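Local coordinates for protein nucleoporin NUP82 (Saccharomyces cerevisiae, PDB 3PBP) that serves as a structural constituent of the nuclear pore complex, its N-terminal domain containing the region that interacts with NUP116, at residues His70-Thr75 against Val130-Lys135; Ser74-Leu79 against Tyr137-Ile142. The protein carries 1 engineered substitution. All blocks are in the same frame, centred on the assembly; numbering follows the deposited sequence.

Contact 1: His70-Thr75 against Val130-Lys135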
loop_
_atom_site.group_PDB
_atom_site.type_symbol
_atom_site.label_atom_id
_atom_site.label_comp_id
_atom_site.label_asym_id
_atom_site.label_seq_id
_atom_site.Cartn_x
_atom_site.Cartn_y
_atom_site.Cartn_z
ATOM N N HIS A 70 -1.041 -7.546 -18.189
ATOM C CA HIS A 70 -2.136 -7.628 -17.225
ATOM C C HIS A 70 -3.078 -6.518 -17.688
ATOM O O HIS A 70 -2.615 -5.491 -18.214
ATOM C CB HIS A 70 -1.688 -7.276 -15.811
ATOM C CG HIS A 70 -0.754 -8.266 -15.191
ATOM N ND1 HIS A 70 0.535 -8.463 -15.640
ATOM C CD2 HIS A 70 -0.896 -9.059 -14.103
ATOM C CE1 HIS A 70 1.147 -9.331 -14.852
ATOM N NE2 HIS A 70 0.301 -9.707 -13.912
ATOM N N VAL A 71 -4.385 -6.716 -17.547
ATOM C CA VAL A 71 -5.307 -5.642 -17.920
ATOM C C VAL A 71 -6.362 -5.520 -16.827
ATOM O O VAL A 71 -6.909 -6.524 -16.351
ATOM C CB VAL A 71 -6.000 -5.865 -19.309
ATOM C CG1 VAL A 71 -5.016 -6.404 -20.321
ATOM C CG2 VAL A 71 -7.154 -6.769 -19.179
ATOM N N ILE A 72 -6.623 -4.291 -16.397
ATOM C CA ILE A 72 -7.619 -4.067 -15.364
ATOM C C ILE A 72 -8.602 -3.036 -15.864
ATOM O O ILE A 72 -8.316 -2.293 -16.795
ATOM C CB ILE A 72 -6.979 -3.561 -14.052
ATOM C CG1 ILE A 72 -6.179 -2.292 -14.326
ATOM C CG2 ILE A 72 -6.071 -4.620 -13.474
ATOM C CD1 ILE A 72 -5.620 -1.647 -13.099
ATOM N N SER A 73 -9.759 -2.986 -15.225
ATOM C CA SER A 73 -10.802 -2.049 -15.609
ATOM C C SER A 73 -11.152 -1.116 -14.470
ATOM O O SER A 73 -11.071 -1.493 -13.309
ATOM C CB SER A 73 -12.050 -2.824 -16.026
ATOM O OG SER A 73 -13.194 -1.985 -16.077
ATOM N N SER A 74 -11.523 0.116 -14.790
ATOM C CA SER A 74 -11.924 1.030 -13.739
ATOM C C SER A 74 -13.309 0.523 -13.313
ATOM O O SER A 74 -14.046 -0.038 -14.123
ATOM C CB SER A 74 -12.014 2.451 -14.281
ATOM O OG SER A 74 -13.047 2.564 -15.236
ATOM N N THR A 75 -13.662 0.702 -12.043
ATOM C CA THR A 75 -14.960 0.233 -11.562
ATOM C C THR A 75 -16.111 0.834 -12.354
ATOM O O THR A 75 -17.127 0.174 -12.576
ATOM C CB THR A 75 -15.136 0.556 -10.075
ATOM O OG1 THR A 75 -14.204 -0.219 -9.319
ATOM C CG2 THR A 75 -16.534 0.220 -9.608
ATOM N N VAL A 130 -0.293 -2.175 -11.069
ATOM C CA VAL A 130 -1.005 -0.937 -11.394
ATOM C C VAL A 130 -2.447 -0.989 -10.914
ATOM O O VAL A 130 -3.115 -2.001 -11.036
ATOM C CB VAL A 130 -1.024 -0.679 -12.908
ATOM C CG1 VAL A 130 -1.834 0.587 -13.213
ATOM C CG2 VAL A 130 0.394 -0.541 -13.420
ATOM N N LEU A 131 -2.922 0.123 -10.380
ATOM C CA LEU A 131 -4.294 0.225 -9.879
ATOM C C LEU A 131 -4.887 1.579 -10.212
ATOM O O LEU A 131 -4.178 2.590 -10.183
ATOM C CB LEU A 131 -4.321 0.116 -8.354
ATOM C CG LEU A 131 -3.933 -1.179 -7.671
ATOM C CD1 LEU A 131 -3.942 -0.968 -6.183
ATOM C CD2 LEU A 131 -4.905 -2.256 -8.084
ATOM N N PHE A 132 -6.179 1.615 -10.519
ATOM C CA PHE A 132 -6.835 2.899 -10.750
ATOM C C PHE A 132 -7.105 3.473 -9.353
ATOM O O PHE A 132 -7.356 2.721 -8.412
ATOM C CB PHE A 132 -8.173 2.708 -11.435
ATOM C CG PHE A 132 -8.099 2.665 -12.912
ATOM C CD1 PHE A 132 -7.761 3.807 -13.641
ATOM C CD2 PHE A 132 -8.377 1.485 -13.590
ATOM C CE1 PHE A 132 -7.700 3.770 -15.039
ATOM C CE2 PHE A 132 -8.322 1.433 -14.984
ATOM C CZ PHE A 132 -7.981 2.579 -15.711
ATOM N N HIS A 133 -7.043 4.788 -9.193
ATOM C CA HIS A 133 -7.348 5.348 -7.889
ATOM C C HIS A 133 -8.874 5.277 -7.844
ATOM O O HIS A 133 -9.557 5.804 -8.719
ATOM C CB HIS A 133 -6.845 6.786 -7.767
ATOM C CG HIS A 133 -6.899 7.319 -6.368
ATOM N ND1 HIS A 133 -8.085 7.559 -5.704
ATOM C CD2 HIS A 133 -5.911 7.651 -5.504
ATOM C CE1 HIS A 133 -7.824 8.020 -4.494
ATOM N NE2 HIS A 133 -6.513 8.086 -4.345
ATOM N N PRO A 134 -9.427 4.617 -6.822
ATOM C CA PRO A 134 -10.870 4.453 -6.660
ATOM C C PRO A 134 -11.663 5.748 -6.624
ATOM O O PRO A 134 -12.841 5.761 -6.971
ATOM C CB PRO A 134 -10.990 3.689 -5.344
ATOM C CG PRO A 134 -9.641 3.116 -5.124
ATOM C CD PRO A 134 -8.728 4.186 -5.604
ATOM N N LYS A 135 -11.043 6.844 -6.211
ATOM C CA LYS A 135 -11.803 8.076 -6.133
ATOM C C LYS A 135 -11.274 9.271 -6.917
ATOM O O LYS A 135 -11.262 10.404 -6.435
ATOM C CB LYS A 135 -12.008 8.449 -4.671
ATOM C CG LYS A 135 -13.108 7.670 -3.997
ATOM C CD LYS A 135 -13.376 8.263 -2.636
ATOM C CE LYS A 135 -14.742 7.878 -2.102
ATOM N NZ LYS A 135 -14.983 8.532 -0.762
#
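Val-130 meets Ile-72 mainly through its backbone, the methyl CD1 of Ile-72 lying 3.3 Å from the carbonyl O of Val-130. Ile-72 CG1 sits in the crowded position between its own N and carbonyl carbon (chi1 56°), and the chain then runs on extended to CD1, which also comes within 4.4 Å of Val-130 CG1. A long branched residue suits this place because the segments 70-73 and 130-132, the latter ending strand 127-132, run nearly parallel, 12° apart, with axes 7.8 Å from each other and no hydrogen bond between them. Each belongs to the first strand of its own four-stranded antiparallel sheet, as in adjacent blades of a beta-propeller, and side chains fill the interval. Leu-131 offers CA to the same methyl at 4.0 Å, while its backbone pairs with Val-143 of its own sheet. Phe-132 then sets its ring against Ser-74 and Ile-72. Ser-74 CB stands over one ring face, 4.0 Å from the centroid, in a CH-pi contact; Ile-72 O lies near the ring plane at the edge, and Ile-72 CD1 is 4.2 Å from Phe-132 CD2. An alanine in place of Phe-132 would probably open a gap between the sheets, leaving Ser-74 CB without its aromatic face. The same ring also packs on Ile-156.

Contact 2: Ser74-Leu79 against Tyr137-Ile142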
loop_
_atom_site.group_PDB
_atom_site.type_symbol
_atom_site.label_atom_id
_atom_site.label_comp_id
_atom_site.label_asym_id
_atom_site.label_seq_id
_atom_site.Cartn_x
_atom_site.Cartn_y
_atom_site.Cartn_z
ATOM N N SER A 74 -11.523 0.116 -14.790
ATOM C CA SER A 74 -11.924 1.030 -13.739
ATOM C C SER A 74 -13.309 0.523 -13.313
ATOM O O SER A 74 -14.046 -0.038 -14.123
ATOM C CB SER A 74 -12.014 2.451 -14.281
ATOM O OG SER A 74 -13.047 2.564 -15.236
ATOM N N THR A 75 -13.662 0.702 -12.043
ATOM C CA THR A 75 -14.960 0.233 -11.562
ATOM C C THR A 75 -16.111 0.834 -12.354
ATOM O O THR A 75 -17.127 0.174 -12.576
ATOM C CB THR A 75 -15.136 0.556 -10.075
ATOM O OG1 THR A 75 -14.204 -0.219 -9.319
ATOM C CG2 THR A 75 -16.534 0.220 -9.608
ATOM N N SER A 76 -15.953 2.091 -12.768
ATOM C CA SER A 76 -16.971 2.772 -13.563
ATOM C C SER A 76 -17.140 2.059 -14.894
ATOM O O SER A 76 -18.164 2.192 -15.552
ATOM C CB SER A 76 -16.546 4.195 -13.852
ATOM O OG SER A 76 -15.491 4.191 -14.793
ATOM N N GLY A 77 -16.113 1.319 -15.300
ATOM C CA GLY A 77 -16.158 0.591 -16.557
ATOM C C GLY A 77 -15.877 1.446 -17.771
ATOM O O GLY A 77 -16.079 1.013 -18.895
ATOM N N ASP A 78 -15.393 2.663 -17.558
ATOM C CA ASP A 78 -15.127 3.547 -18.682
ATOM C C ASP A 78 -13.698 3.452 -19.205
ATOM O O ASP A 78 -13.410 3.813 -20.348
ATOM C CB ASP A 78 -15.463 4.980 -18.288
ATOM C CG ASP A 78 -16.916 5.135 -17.845
ATOM O OD1 ASP A 78 -17.803 4.444 -18.410
ATOM O OD2 ASP A 78 -17.173 5.956 -16.934
ATOM N N LEU A 79 -12.801 2.944 -18.369
ATOM C CA LEU A 79 -11.416 2.821 -18.770
ATOM C C LEU A 79 -10.792 1.442 -18.518
ATOM O O LEU A 79 -11.146 0.727 -17.566
ATOM C CB LEU A 79 -10.570 3.862 -18.048
ATOM C CG LEU A 79 -10.882 5.329 -18.251
ATOM C CD1 LEU A 79 -9.786 6.155 -17.569
ATOM C CD2 LEU A 79 -10.960 5.626 -19.731
ATOM N N TYR A 137 -11.686 11.747 -10.126
ATOM C CA TYR A 137 -12.726 12.214 -11.028
ATOM C C TYR A 137 -12.409 11.698 -12.445
ATOM O O TYR A 137 -11.279 11.798 -12.927
ATOM C CB TYR A 137 -12.766 13.742 -10.995
ATOM C CG TYR A 137 -13.768 14.362 -11.928
ATOM C CD1 TYR A 137 -15.137 14.184 -11.738
ATOM C CD2 TYR A 137 -13.346 15.127 -13.013
ATOM C CE1 TYR A 137 -16.055 14.755 -12.607
ATOM C CE2 TYR A 137 -14.258 15.701 -13.885
ATOM C CZ TYR A 137 -15.604 15.512 -13.678
ATOM O OH TYR A 137 -16.493 16.084 -14.556
ATOM N N ARG A 138 -13.410 11.127 -13.099
ATOM C CA ARG A 138 -13.230 10.579 -14.435
ATOM C C ARG A 138 -12.137 9.506 -14.507
ATOM O O ARG A 138 -11.520 9.323 -15.553
ATOM C CB ARG A 138 -12.919 11.697 -15.430
ATOM C CG ARG A 138 -14.019 12.735 -15.546
ATOM C CD ARG A 138 -14.241 13.141 -16.990
ATOM N NE ARG A 138 -13.110 13.870 -17.555
ATOM C CZ ARG A 138 -12.654 13.697 -18.795
ATOM N NH1 ARG A 138 -13.233 12.808 -19.603
ATOM N NH2 ARG A 138 -11.617 14.413 -19.228
ATOM N N ASP A 139 -11.904 8.801 -13.399
ATOM C CA ASP A 139 -10.903 7.731 -13.334
ATOM C C ASP A 139 -9.555 8.157 -13.880
ATOM O O ASP A 139 -8.814 7.325 -14.399
ATOM C CB ASP A 139 -11.374 6.518 -14.134
ATOM C CG ASP A 139 -12.646 5.907 -13.578
ATOM O OD1 ASP A 139 -12.633 5.471 -12.407
ATOM O OD2 ASP A 139 -13.659 5.855 -14.306
ATOM N N SER A 140 -9.237 9.441 -13.737
ATOM C CA SER A 140 -8.000 10.018 -14.261
ATOM C C SER A 140 -6.701 9.750 -13.528
ATOM O O SER A 140 -5.676 10.342 -13.874
ATOM C CB SER A 140 -8.155 11.533 -14.391
ATOM O OG SER A 140 -8.448 12.104 -13.127
ATOM N N CYS A 141 -6.710 8.869 -12.538
ATOM C CA CYS A 141 -5.481 8.618 -11.806
ATOM C C CYS A 141 -5.077 7.145 -11.677
ATOM O O CYS A 141 -5.862 6.319 -11.216
ATOM C CB CYS A 141 -5.603 9.250 -10.425
ATOM S SG CYS A 141 -4.205 8.947 -9.340
ATOM N N ILE A 142 -3.857 6.807 -12.098
ATOM C CA ILE A 142 -3.398 5.430 -11.959
ATOM C C ILE A 142 -2.226 5.369 -10.987
ATOM O O ILE A 142 -1.326 6.217 -10.996
ATOM C CB ILE A 142 -2.977 4.773 -13.311
ATOM C CG1 ILE A 142 -1.796 5.519 -13.933
ATOM C CG2 ILE A 142 -4.170 4.708 -14.249
ATOM C CD1 ILE A 142 -1.207 4.792 -15.123
#
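A type I beta turn from Ser-74 to Gly-77, within the link between strands 70-73 and 79-83, presents two serine hydroxyls to the carboxylate of Asp-139. Ser-76 OG donates to Asp-139 OD2 at 2.5 Å, meeting the oxygen on its syn side and 27° out of the carboxylate plane. Asp-139 CG lies anti to its carbonyl carbon (chi1 -63°), with the carboxylate beyond it lodged against the turn. Ser-76 OG also accepts from Asp-78 N at 3.2 Å, which makes an ST turn; serine suits the place because one hydroxyl can serve both the backbone and the acid. Ser-74 OG takes the N-H of Leu-79, whereas its own proton may go to Ser-76 OG, 3.0 Å away, or weakly to Asp-139 OD2. Gly-77 closes the turn with a positive phi of 80°, a conformation glycine adopts readily. Asp-78 OD2 is 4.4 Å from Asp-139 OD2, and this neighbouring negative charge might raise the pKa of either group.

Beyond the polar cluster, the side chains of Leu-79 and Asp-139 pass alongside each other, pointing opposite ways, with Leu-79 CD1 3.5 Å from Asp-139 O and 3.8 Å from Asp-139 CB. Leu-79 begins strand 79-83 and rests also on Val-90 of strand 87-92, while Asp-139 belongs to the connection that leads into strand 141-146.

Overall arrangement
Contact 1 and contact 2 join the same two four-stranded sheets, and their centres are about 7 Å apart. They share Ser-74 and Thr-75: contact 1 comes through the first strands, contact 2 through the turns that lead to the second ones. Phe-132 bridges the two, its CZ lying 3.7 Å from Leu-79 CB and its CE1 3.7 Å from Ile-142 CG2. A probable backbone hydrogen bond of 2.8 Å from His-133 N to Cys-141 O ties the second segments together within one sheet. Contact 1 is nearer the middle of the chain, about 7 Å from its centre to that of the chain against about 12 Å for contact 2. Apolar packing thus gives way to serine and aspartate at the turns.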